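Local structure of glycinin (Glycine max, 1OD5) at residues A[395-400]-A[412-417]; A[162-167]-A[201-206]; A[63-68]-A[145-150]. The protein probably serves as a seed storage protein, a hexameric 11S globulin laid down as a reserve of sulfur-containing amino acids. One frame throughout, in Å; residues are numbered along the deposited sequence.

Interactions 2 and 3 belong to the N-terminal cupin half of the chain, interaction 1 to the C-terminal one. The centre of interaction 3 (63-68 with 145-150) lies about 8 Å from the centre of the chain; the other two lie on opposite sides of that centre, their centres 40 Å apart. Only interactions 2 and 3 touch: Phe-162 CE1 packs against Pro-63 CD at 4.1 Å. The side chain of Gln-66 is about 5 Å from a carbonate, probably from the crystallisation liquor, held by Arg-49, His-57, Tyr-130 and Thr-132; Tyr-163 OH of interaction 2 hydrogen-bonds both His-57 and Glu-171. Val-400 of interaction 1 has its side chain about 7 Å from the magnesium ion of His-382 and Glu-431.

Interaction 1 of 3, residues A[395-400]-A[412-417]; sequences RGKGRV and DGELRR
In the hairpin of strands 396-403 and 409-416, Lys-397, Arg-399 and Glu-414 share one face, and Asp-412 joins their salt-bridge network from the end of its segment. Lys-397 NZ reaches Glu-414 OE1 at 2.7 Å, coming from above the carboxylate plane after the lysine chain, extended through chi3, bends at chi4 (-75°). The other oxygen, Glu-414 OE2, takes a straight bond from Arg-399 NH1 (3.2 Å) in the guanidinium plane, so one carboxylate bridges two cations. Arg-399 turns at chi2 (71°), which lays its guanidinium over Gly-413 CA and lets NE and NH2 both grip Asp-412 OD1, NH2 at 3.0 Å; the Arg-399 guanidinium and Asp-412 carboxylate planes stand 83° apart. Beneath this network the strands pair as an antiparallel hairpin of the C-terminal cupin barrel: Gly-398 and Leu-415 exchange two backbone bonds, as do Val-400 and Gly-413, while Arg-417 N closes weakly on Gly-396 O. The opposite face turns inward. There Val-400 CG2 meets Leu-415 CD1 at 3.7 Å, and both side chains also touch Leu-421 of strand 420-423. Val-400 further packs on Glu-431, a ligand of the magnesium ion, whereas Arg-395 at the corner of the strand sends its guanidinium to Glu-439.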
loop_
_atom_site.group_PDB
_atom_site.type_symbol
_atom_site.label_atom_id
_atom_site.label_comp_id
_atom_site.label_asym_id
_atom_site.label_seq_id
_atom_site.Cartn_x
_atom_site.Cartn_y
_atom_site.Cartn_z
ATOM N N ARG A 395 -18.450 1.001 34.833
ATOM C CA ARG A 395 -19.293 1.732 35.754
ATOM C C ARG A 395 -20.733 1.379 35.477
ATOM O O ARG A 395 -21.088 1.061 34.346
ATOM C CB ARG A 395 -19.077 3.218 35.531
ATOM C CG ARG A 395 -19.445 4.183 36.659
ATOM C CD ARG A 395 -20.857 4.781 36.576
ATOM N NE ARG A 395 -21.038 5.668 35.441
ATOM C CZ ARG A 395 -22.253 5.859 34.903
ATOM N NH1 ARG A 395 -23.322 5.245 35.399
ATOM N NH2 ARG A 395 -22.426 6.644 33.831
ATOM N N GLY A 396 -21.585 1.340 36.503
ATOM C CA GLY A 396 -22.987 1.060 36.289
ATOM C C GLY A 396 -23.430 -0.376 36.162
ATOM O O GLY A 396 -22.751 -1.346 36.485
ATOM N N LYS A 397 -24.627 -0.425 35.596
ATOM C CA LYS A 397 -25.320 -1.660 35.392
ATOM C C LYS A 397 -26.338 -1.537 34.285
ATOM O O LYS A 397 -27.013 -0.524 34.185
ATOM C CB LYS A 397 -26.014 -2.036 36.729
ATOM C CG LYS A 397 -26.995 -3.203 36.726
ATOM C CD LYS A 397 -27.295 -3.653 38.157
ATOM C CE LYS A 397 -28.198 -4.895 38.188
ATOM N NZ LYS A 397 -29.577 -4.550 37.876
ATOM N N GLY A 398 -26.520 -2.602 33.521
ATOM C CA GLY A 398 -27.482 -2.591 32.457
ATOM C C GLY A 398 -27.897 -3.981 32.076
ATOM O O GLY A 398 -27.288 -4.954 32.459
ATOM N N ARG A 399 -28.902 -4.075 31.241
ATOM C CA ARG A 399 -29.439 -5.323 30.771
ATOM C C ARG A 399 -28.871 -5.615 29.393
ATOM O O ARG A 399 -29.217 -4.933 28.425
ATOM C CB ARG A 399 -30.940 -5.140 30.740
ATOM C CG ARG A 399 -31.724 -6.350 30.332
ATOM C CD ARG A 399 -31.675 -7.400 31.408
ATOM N NE ARG A 399 -32.434 -8.562 30.998
ATOM C CZ ARG A 399 -33.127 -9.282 31.886
ATOM N NH1 ARG A 399 -33.172 -8.976 33.193
ATOM N NH2 ARG A 399 -33.738 -10.375 31.442
ATOM N N VAL A 400 -28.024 -6.628 29.248
ATOM C CA VAL A 400 -27.447 -6.973 27.969
ATOM C C VAL A 400 -28.075 -8.236 27.415
ATOM O O VAL A 400 -28.295 -9.190 28.165
ATOM C CB VAL A 400 -25.953 -7.148 28.180
ATOM C CG1 VAL A 400 -25.318 -7.448 26.857
ATOM C CG2 VAL A 400 -25.327 -5.892 28.772
ATOM N N ASP A 412 -28.851 -13.155 28.371
ATOM C CA ASP A 412 -29.975 -12.241 28.557
ATOM C C ASP A 412 -30.045 -11.922 30.037
ATOM O O ASP A 412 -30.762 -12.559 30.786
ATOM C CB ASP A 412 -31.347 -12.834 28.109
ATOM C CG ASP A 412 -32.551 -11.881 28.158
ATOM O OD1 ASP A 412 -32.471 -10.820 28.772
ATOM O OD2 ASP A 412 -33.601 -12.186 27.575
ATOM N N GLY A 413 -29.327 -10.910 30.505
ATOM C CA GLY A 413 -29.365 -10.554 31.915
ATOM C C GLY A 413 -28.585 -9.282 32.192
ATOM O O GLY A 413 -28.173 -8.608 31.252
ATOM N N GLU A 414 -28.381 -8.962 33.477
ATOM C CA GLU A 414 -27.646 -7.774 33.851
ATOM C C GLU A 414 -26.169 -8.049 33.809
ATOM O O GLU A 414 -25.693 -9.159 34.043
ATOM C CB GLU A 414 -27.908 -7.305 35.265
ATOM C CG GLU A 414 -29.354 -7.248 35.744
ATOM C CD GLU A 414 -30.351 -6.278 35.103
ATOM O OE1 GLU A 414 -30.191 -5.069 35.252
ATOM O OE2 GLU A 414 -31.320 -6.736 34.486
ATOM N N LEU A 415 -25.468 -6.983 33.480
ATOM C CA LEU A 415 -24.025 -6.956 33.437
ATOM C C LEU A 415 -23.755 -5.759 34.326
ATOM O O LEU A 415 -24.389 -4.717 34.165
ATOM C CB LEU A 415 -23.491 -6.647 32.078
ATOM C CG LEU A 415 -22.730 -7.686 31.294
ATOM C CD1 LEU A 415 -22.028 -6.963 30.157
ATOM C CD2 LEU A 415 -21.693 -8.393 32.155
ATOM N N ARG A 416 -22.866 -5.898 35.291
ATOM C CA ARG A 416 -22.531 -4.827 36.195
ATOM C C ARG A 416 -21.040 -4.591 36.177
ATOM O O ARG A 416 -20.285 -5.374 35.600
ATOM C CB ARG A 416 -22.940 -5.116 37.641
ATOM C CG ARG A 416 -23.255 -6.530 38.120
ATOM C CD ARG A 416 -22.629 -6.684 39.499
ATOM N NE ARG A 416 -21.242 -7.133 39.366
ATOM C CZ ARG A 416 -20.236 -6.661 40.130
ATOM N NH1 ARG A 416 -20.449 -5.719 41.075
ATOM N NH2 ARG A 416 -18.992 -7.156 39.961
ATOM N N ARG A 417 -20.620 -3.499 36.806
ATOM C CA ARG A 417 -19.225 -3.115 36.850
ATOM C C ARG A 417 -18.248 -4.254 37.115
ATOM O O ARG A 417 -18.650 -5.142 37.852
ATOM C CB ARG A 417 -19.071 -2.039 37.907
ATOM C CG ARG A 417 -17.735 -1.364 37.668
ATOM C CD ARG A 417 -16.736 -1.497 38.780
ATOM N NE ARG A 417 -16.971 -0.479 39.790
ATOM C CZ ARG A 417 -16.123 0.555 39.969
ATOM N NH1 ARG A 417 -15.023 0.696 39.209
ATOM N NH2 ARG A 417 -16.341 1.455 40.953
#

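Interaction 2 of 3, residues A[162-167]-A[201-206]; sequences FYLAGN and GSVLSG
Gly-201 lies against Gly-166 O where the loop 201-206, carrying a type I beta turn from Ser-202 to Ser-205, docks on the chain leaving strand 162-163 of the N-terminal cupin domain. A water accepts from Tyr-163 N and lies near Gly-201 O, 2.9 Å from each, joining the two. Ser-202 points its CB at the bend 163-166, 3.4 Å from Tyr-163 O and 3.5 Å from Gly-166 O. The one direct hydrogen bond between the segments follows at Val-203, whose N meets Tyr-163 O at 2.8 Å, almost head-on to the carbonyl. Both methyls of Val-203 lie close to that oxygen, on the same side of it. CG1, anti to the carbonyl carbon of its own residue (chi1 -50°), sits in the ring plane at the edge of Phe-162 and 3.9 Å from its CB; CG2 lies alongside Leu-164 CD2. Next, Leu-204 brings CD1 near Leu-164 O, a carbonyl that is hydrogen-bonded by Tyr-470 of a neighbouring subunit, while Leu-204 itself packs on Ile-454 of that subunit. This places the turn at a subunit interface. Ser-205 closes it with its own side chain, OG donating to Ser-202 O at 2.9 Å in the carbonyl plane.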
loop_
_atom_site.group_PDB
_atom_site.type_symbol
_atom_site.label_atom_id
_atom_site.label_comp_id
_atom_site.label_asym_id
_atom_site.label_seq_id
_atom_site.Cartn_x
_atom_site.Cartn_y
_atom_site.Cartn_z
ATOM N N PHE A 162 7.541 -12.112 29.574
ATOM C CA PHE A 162 8.966 -12.237 29.812
ATOM C C PHE A 162 9.408 -11.015 30.586
ATOM O O PHE A 162 9.306 -9.896 30.094
ATOM C CB PHE A 162 9.747 -12.287 28.518
ATOM C CG PHE A 162 9.458 -13.458 27.604
ATOM C CD1 PHE A 162 8.224 -13.586 26.953
ATOM C CD2 PHE A 162 10.466 -14.406 27.412
ATOM C CE1 PHE A 162 8.022 -14.675 26.115
ATOM C CE2 PHE A 162 10.246 -15.474 26.575
ATOM C CZ PHE A 162 9.026 -15.608 25.923
ATOM N N TYR A 163 9.870 -11.214 31.820
ATOM C CA TYR A 163 10.343 -10.141 32.681
ATOM C C TYR A 163 11.839 -9.924 32.585
ATOM O O TYR A 163 12.582 -10.897 32.501
ATOM C CB TYR A 163 9.988 -10.436 34.128
ATOM C CG TYR A 163 8.573 -9.988 34.413
ATOM C CD1 TYR A 163 7.518 -10.888 34.293
ATOM C CD2 TYR A 163 8.325 -8.674 34.791
ATOM C CE1 TYR A 163 6.221 -10.463 34.558
ATOM C CE2 TYR A 163 7.022 -8.248 35.056
ATOM C CZ TYR A 163 5.991 -9.153 34.935
ATOM O OH TYR A 163 4.723 -8.753 35.222
ATOM N N LEU A 164 12.298 -8.659 32.548
ATOM C CA LEU A 164 13.720 -8.355 32.466
ATOM C C LEU A 164 14.321 -8.178 33.845
ATOM O O LEU A 164 15.539 -8.205 33.981
ATOM C CB LEU A 164 13.918 -7.101 31.613
ATOM C CG LEU A 164 13.550 -7.265 30.133
ATOM C CD1 LEU A 164 13.392 -5.900 29.511
ATOM C CD2 LEU A 164 14.620 -8.058 29.400
ATOM N N ALA A 165 13.497 -8.047 34.887
ATOM C CA ALA A 165 13.934 -7.907 36.275
ATOM C C ALA A 165 12.975 -8.601 37.244
ATOM O O ALA A 165 11.883 -9.001 36.843
ATOM C CB ALA A 165 13.977 -6.465 36.681
ATOM N N GLY A 166 13.348 -8.788 38.524
ATOM C CA GLY A 166 12.508 -9.426 39.560
ATOM C C GLY A 166 12.244 -10.934 39.489
ATOM O O GLY A 166 12.848 -11.656 38.696
ATOM N N ASN A 167 11.383 -11.438 40.388
ATOM C CA ASN A 167 11.014 -12.852 40.384
ATOM C C ASN A 167 9.518 -12.833 40.397
ATOM O O ASN A 167 8.889 -12.498 41.401
ATOM C CB ASN A 167 11.433 -13.636 41.610
ATOM C CG ASN A 167 12.937 -13.747 41.638
ATOM O OD1 ASN A 167 13.570 -13.113 42.485
ATOM N ND2 ASN A 167 13.563 -14.498 40.722
ATOM N N GLY A 201 11.339 -16.870 37.287
ATOM C CA GLY A 201 12.360 -15.835 37.332
ATOM C C GLY A 201 12.310 -14.917 36.116
ATOM O O GLY A 201 11.427 -15.019 35.266
ATOM N N SER A 202 13.246 -13.960 36.085
ATOM C CA SER A 202 13.349 -13.018 34.970
ATOM C C SER A 202 14.155 -13.684 33.869
ATOM O O SER A 202 14.799 -14.695 34.147
ATOM C CB SER A 202 14.061 -11.794 35.426
ATOM O OG SER A 202 15.383 -12.149 35.795
ATOM N N VAL A 203 14.274 -13.177 32.640
ATOM C CA VAL A 203 15.040 -13.877 31.616
ATOM C C VAL A 203 16.539 -13.808 31.844
ATOM O O VAL A 203 17.291 -14.595 31.289
ATOM C CB VAL A 203 14.688 -13.304 30.221
ATOM C CG1 VAL A 203 13.192 -13.286 30.081
ATOM C CG2 VAL A 203 15.183 -11.871 30.039
ATOM N N LEU A 204 17.023 -12.885 32.669
ATOM C CA LEU A 204 18.440 -12.764 32.928
ATOM C C LEU A 204 18.978 -13.727 33.972
ATOM O O LEU A 204 20.180 -13.961 34.006
ATOM C CB LEU A 204 18.712 -11.327 33.329
ATOM C CG LEU A 204 18.752 -10.295 32.210
ATOM C CD1 LEU A 204 19.165 -8.957 32.812
ATOM C CD2 LEU A 204 19.785 -10.683 31.154
ATOM N N SER A 205 18.087 -14.298 34.815
ATOM C CA SER A 205 18.429 -15.271 35.854
ATOM C C SER A 205 18.858 -16.623 35.272
ATOM O O SER A 205 19.580 -17.391 35.905
ATOM C CB SER A 205 17.226 -15.464 36.764
ATOM O OG SER A 205 16.214 -16.283 36.184
ATOM N N GLY A 206 18.440 -16.904 34.034
ATOM C CA GLY A 206 18.778 -18.128 33.315
ATOM C C GLY A 206 20.196 -18.078 32.786
ATOM O O GLY A 206 20.641 -19.012 32.134
HETATM O O HOH W 1 10.174 -13.812 33.003
#

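Interaction 3 of 3, residues A[63-68]-A[145-150]; sequences PYPQMI and LLDTSN
Strands 66-72 and 140-146 run antiparallel here, Met-67 and Leu-145 forming a hydrogen-bonded pair and Gln-66 and Leu-146 the non-hydrogen-bonded pair beside it. Leu-145 N gives Met-67 O a nearly straight bond of 2.9 Å; Asp-147 N to Pro-65 O, at 3.2 Å, carries the pairing one step past the strand ends. Beyond that the chain of 145-150 folds into a type I turn, Asp-147 to Asn-150, and Tyr-64 fills the angle between the two segments. Its chi1 of 41° sets the ring between its own backbone N and carbonyl carbon, where Thr-148 CG2 lies over one face, 3.9 Å from the ring centroid in a CH-pi contact. Leu-146 CB approaches Tyr-64 CE2 obliquely at 3.6 Å. Asn-150 sets its amide carbon CG 3.6 Å from Pro-65 CD, and Asn-150 ND2 donates to Asp-147 OD2 (3.0 Å) from above the carboxylate plane, tying the turn across its own ends; Asn-150 OD1 is taken by Asn-152 ND2. Phe-364 of helix 361-364 covers Pro-65 from the other cupin domain. Gln-66 lies side by side with Leu-146, which also packs on Arg-49 of the carbonate pocket. Strand 66-72 is flanked by 140-146 and 120-124, the antiparallel order of one sheet of the cupin beta-barrel; the face carrying Gln-66 lies near a carbonate, probably from the crystallisation liquor, which may mark a pocket of the barrel.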
loop_
_atom_site.group_PDB
_atom_site.type_symbol
_atom_site.label_atom_id
_atom_site.label_comp_id
_atom_site.label_asym_id
_atom_site.label_seq_id
_atom_site.Cartn_x
_atom_site.Cartn_y
_atom_site.Cartn_z
ATOM N N PRO A 63 4.769 -11.808 23.407
ATOM C CA PRO A 63 4.815 -11.952 21.944
ATOM C C PRO A 63 3.571 -11.567 21.154
ATOM O O PRO A 63 3.441 -11.849 19.965
ATOM C CB PRO A 63 5.233 -13.394 21.803
ATOM C CG PRO A 63 4.539 -14.088 22.963
ATOM C CD PRO A 63 4.768 -13.100 24.098
ATOM N N TYR A 64 2.643 -10.879 21.806
ATOM C CA TYR A 64 1.391 -10.455 21.184
ATOM C C TYR A 64 1.102 -9.035 21.623
ATOM O O TYR A 64 1.676 -8.584 22.616
ATOM C CB TYR A 64 0.219 -11.377 21.619
ATOM C CG TYR A 64 0.229 -11.777 23.097
ATOM C CD1 TYR A 64 0.757 -13.024 23.470
ATOM C CD2 TYR A 64 -0.213 -10.884 24.070
ATOM C CE1 TYR A 64 0.858 -13.374 24.807
ATOM C CE2 TYR A 64 -0.112 -11.223 25.410
ATOM C CZ TYR A 64 0.431 -12.457 25.754
ATOM O OH TYR A 64 0.609 -12.724 27.082
ATOM N N PRO A 65 0.230 -8.273 20.975
ATOM C CA PRO A 65 -0.136 -6.928 21.400
ATOM C C PRO A 65 -1.176 -6.908 22.470
ATOM O O PRO A 65 -2.006 -7.814 22.502
ATOM C CB PRO A 65 -0.641 -6.242 20.162
ATOM C CG PRO A 65 -1.283 -7.393 19.432
ATOM C CD PRO A 65 -0.359 -8.587 19.684
ATOM N N GLN A 66 -1.122 -5.916 23.352
ATOM C CA GLN A 66 -2.158 -5.812 24.349
ATOM C C GLN A 66 -2.679 -4.395 24.346
ATOM O O GLN A 66 -1.940 -3.441 24.144
ATOM C CB GLN A 66 -1.653 -6.217 25.763
ATOM C CG GLN A 66 -0.324 -5.785 26.240
ATOM C CD GLN A 66 0.183 -6.468 27.504
ATOM O OE1 GLN A 66 1.339 -6.887 27.544
ATOM N NE2 GLN A 66 -0.592 -6.521 28.584
ATOM N N MET A 67 -3.997 -4.276 24.433
ATOM C CA MET A 67 -4.674 -2.995 24.465
ATOM C C MET A 67 -5.127 -2.854 25.893
ATOM O O MET A 67 -5.823 -3.704 26.430
ATOM C CB MET A 67 -5.872 -2.974 23.547
ATOM C CG MET A 67 -6.590 -1.645 23.587
ATOM S SD MET A 67 -7.771 -1.576 22.257
ATOM C CE MET A 67 -6.564 -1.177 21.060
ATOM N N ILE A 68 -4.821 -1.717 26.496
ATOM C CA ILE A 68 -5.096 -1.461 27.877
ATOM C C ILE A 68 -5.969 -0.270 28.187
ATOM O O ILE A 68 -5.590 0.803 27.744
ATOM C CB ILE A 68 -3.737 -1.288 28.588
ATOM C CG1 ILE A 68 -2.775 -2.398 28.212
ATOM C CG2 ILE A 68 -3.981 -1.215 30.102
ATOM C CD1 ILE A 68 -1.451 -2.364 28.972
ATOM N N LEU A 145 -6.347 -6.329 27.495
ATOM C CA LEU A 145 -6.819 -7.380 26.628
ATOM C C LEU A 145 -5.562 -7.957 26.042
ATOM O O LEU A 145 -4.896 -7.264 25.291
ATOM C CB LEU A 145 -7.671 -6.760 25.567
ATOM C CG LEU A 145 -8.509 -7.478 24.491
ATOM C CD1 LEU A 145 -7.625 -8.142 23.447
ATOM C CD2 LEU A 145 -9.440 -8.443 25.193
ATOM N N LEU A 146 -5.174 -9.191 26.350
ATOM C CA LEU A 146 -3.980 -9.800 25.812
ATOM C C LEU A 146 -4.475 -10.530 24.585
ATOM O O LEU A 146 -5.268 -11.452 24.694
ATOM C CB LEU A 146 -3.388 -10.781 26.818
ATOM C CG LEU A 146 -3.340 -10.485 28.325
ATOM C CD1 LEU A 146 -2.402 -11.479 28.963
ATOM C CD2 LEU A 146 -2.783 -9.128 28.616
ATOM N N ASP A 147 -4.072 -10.157 23.382
ATOM C CA ASP A 147 -4.577 -10.814 22.182
ATOM C C ASP A 147 -3.662 -11.927 21.735
ATOM O O ASP A 147 -2.917 -11.822 20.771
ATOM C CB ASP A 147 -4.739 -9.713 21.155
ATOM C CG ASP A 147 -5.393 -10.106 19.859
ATOM O OD1 ASP A 147 -6.222 -11.022 19.813
ATOM O OD2 ASP A 147 -5.035 -9.459 18.884
ATOM N N THR A 148 -3.761 -13.050 22.452
ATOM C CA THR A 148 -2.926 -14.206 22.193
ATOM C C THR A 148 -3.181 -14.845 20.858
ATOM O O THR A 148 -2.275 -15.475 20.325
ATOM C CB THR A 148 -3.130 -15.193 23.343
ATOM O OG1 THR A 148 -4.514 -15.426 23.418
ATOM C CG2 THR A 148 -2.684 -14.653 24.692
ATOM N N SER A 149 -4.354 -14.688 20.259
ATOM C CA SER A 149 -4.566 -15.283 18.958
ATOM C C SER A 149 -4.019 -14.413 17.797
ATOM O O SER A 149 -4.127 -14.773 16.619
ATOM C CB SER A 149 -6.059 -15.527 18.749
ATOM O OG SER A 149 -6.844 -14.334 18.655
ATOM N N ASN A 150 -3.360 -13.278 18.095
ATOM C CA ASN A 150 -2.842 -12.370 17.073
ATOM C C ASN A 150 -1.872 -12.929 16.054
ATOM O O ASN A 150 -0.995 -13.663 16.488
ATOM C CB ASN A 150 -2.187 -11.199 17.765
ATOM C CG ASN A 150 -1.988 -10.053 16.792
ATOM O OD1 ASN A 150 -0.938 -9.828 16.208
ATOM N ND2 ASN A 150 -3.077 -9.337 16.565
#